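Local structure of phospholipase C-beta (PLC-beta) (Sepia officinalis, 3QR0) at residues A[38-42]-A[54-58]. The protein is a multidomain signalling enzyme of the phospholipase C-beta family, built from PH, EF-hand-like, X, Y and C2 domains. Sequence-based numbering, arbitrary orientation.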
# COMPACT_ATOMS: atom_id res chain seq x y z
N PHE A 38 16.46 27.99 16.25
CA PHE A 38 16.70 26.58 16.54
C PHE A 38 16.41 26.35 18.01
O PHE A 38 16.51 27.28 18.82
CB PHE A 38 18.14 26.18 16.21
CG PHE A 38 19.18 27.03 16.90
CD1 PHE A 38 19.66 26.68 18.15
CD2 PHE A 38 19.66 28.18 16.30
CE1 PHE A 38 20.61 27.46 18.79
CE2 PHE A 38 20.61 28.97 16.93
CZ PHE A 38 21.08 28.61 18.18
N ILE A 39 16.04 25.12 18.35
CA ILE A 39 15.77 24.75 19.73
C ILE A 39 16.28 23.35 20.01
O ILE A 39 16.12 22.44 19.19
CB ILE A 39 14.26 24.83 20.05
CG1 ILE A 39 14.00 24.57 21.54
CG2 ILE A 39 13.48 23.85 19.20
CD1 ILE A 39 12.62 25.03 22.02
N GLU A 40 16.91 23.17 21.16
CA GLU A 40 17.34 21.85 21.59
C GLU A 40 16.15 21.10 22.16
O GLU A 40 15.42 21.63 23.01
CB GLU A 40 18.45 21.94 22.63
CG GLU A 40 19.10 20.60 22.94
CD GLU A 40 19.95 20.64 24.18
OE1 GLU A 40 20.78 21.56 24.30
OE2 GLU A 40 19.78 19.75 25.04
N ILE A 41 15.95 19.87 21.69
CA ILE A 41 14.86 19.04 22.16
C ILE A 41 15.37 17.68 22.64
O ILE A 41 16.45 17.24 22.24
CB ILE A 41 13.80 18.82 21.05
CG1 ILE A 41 14.39 18.03 19.87
CG2 ILE A 41 13.25 20.15 20.58
CD1 ILE A 41 13.34 17.41 18.96
N LEU A 42 14.59 17.04 23.51
CA LEU A 42 14.78 15.64 23.85
C LEU A 42 13.76 14.85 23.04
O LEU A 42 12.57 14.88 23.36
CB LEU A 42 14.59 15.40 25.34
CG LEU A 42 14.72 13.94 25.81
CD1 LEU A 42 16.14 13.43 25.58
CD2 LEU A 42 14.30 13.80 27.28
N TRP A 54 8.32 15.00 21.54
CA TRP A 54 9.24 15.92 22.19
C TRP A 54 8.47 17.13 22.73
O TRP A 54 7.38 17.45 22.26
CB TRP A 54 10.32 16.38 21.21
CG TRP A 54 9.81 17.21 20.06
CD1 TRP A 54 9.79 18.58 19.98
CD2 TRP A 54 9.24 16.73 18.83
NE1 TRP A 54 9.24 18.97 18.78
CE2 TRP A 54 8.90 17.86 18.06
CE3 TRP A 54 8.98 15.45 18.31
CZ2 TRP A 54 8.31 17.75 16.79
CZ3 TRP A 54 8.40 15.35 17.06
CH2 TRP A 54 8.07 16.50 16.31
N LYS A 55 9.04 17.78 23.73
CA LYS A 55 8.42 18.95 24.33
C LYS A 55 9.14 20.20 23.88
O LYS A 55 10.37 20.22 23.77
CB LYS A 55 8.43 18.84 25.86
CG LYS A 55 7.46 17.79 26.37
CD LYS A 55 7.41 17.74 27.89
CE LYS A 55 6.28 16.84 28.36
NZ LYS A 55 6.38 15.46 27.80
N ILE A 56 8.36 21.24 23.58
CA ILE A 56 8.88 22.57 23.31
C ILE A 56 8.53 23.43 24.52
O ILE A 56 7.36 23.51 24.93
CB ILE A 56 8.28 23.17 22.03
CG1 ILE A 56 8.73 22.38 20.79
CG2 ILE A 56 8.67 24.65 21.89
CD1 ILE A 56 10.22 22.47 20.49
N GLU A 57 9.54 24.06 25.10
CA GLU A 57 9.36 24.87 26.30
C GLU A 57 8.36 26.00 26.02
O GLU A 57 8.53 26.76 25.08
CB GLU A 57 10.71 25.45 26.74
CG GLU A 57 10.72 26.00 28.16
CD GLU A 57 12.11 26.41 28.61
OE1 GLU A 57 12.21 27.26 29.51
OE2 GLU A 57 13.10 25.87 28.06
N GLY A 58 7.31 26.07 26.83
CA GLY A 58 6.29 27.10 26.66
C GLY A 58 5.11 26.70 25.79
O GLY A 58 4.13 27.44 25.72
O HOH W 1 12.70 21.87 23.62
O HOH W 2 10.93 15.79 25.22
O HOH W 3 12.47 18.61 24.48
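Start at Trp54, on strand 51-54, where the chain is about to peel away from strand 39-45. Its CA is 5.8 Å from the CA of Leu42, and Trp54 CB packs 3.5 Å from Leu42 O. Ile41 covers one face of the indole: its CD1 sits 4.0 Å from the centroid of the five-membered ring of Trp54, 23° off the ring normal, a CH-pi contact. Lys55 follows, and here water replaces direct strand pairing. One water accepts from Lys55 N (3.1 Å) and donates to Leu42 O (2.6 Å). Lys55 O receives two more: one water donates to it (2.7 Å) while accepting from Leu42 N (2.8 Å), and another donates both to Lys55 O (2.9 Å) and to Glu40 O (2.8 Å). Three waters thus fill the gap between the diverging backbones. At Ile56 the contact turns apolar again. Its CD1 reaches back to touch CG2 of Ile39 and CG2 of Ile41, each at 3.8 Å, so the alternate residues Ile39 and Ile41, on one face of the strand, share this methyl. Glu57 only brushes past, its N 4.5 Å from Ile39 CD1, after which the loop runs on to strand 63-66. On its far edge, strand 39-45 pairs with strand 26-31, through Ile39 with Lys30 and Ile41 with Phe28. What results is a meander of antiparallel strands, splaying apart at one end with water wedged into the opening, part of the seven-stranded, bent antiparallel barrel of the PH fold.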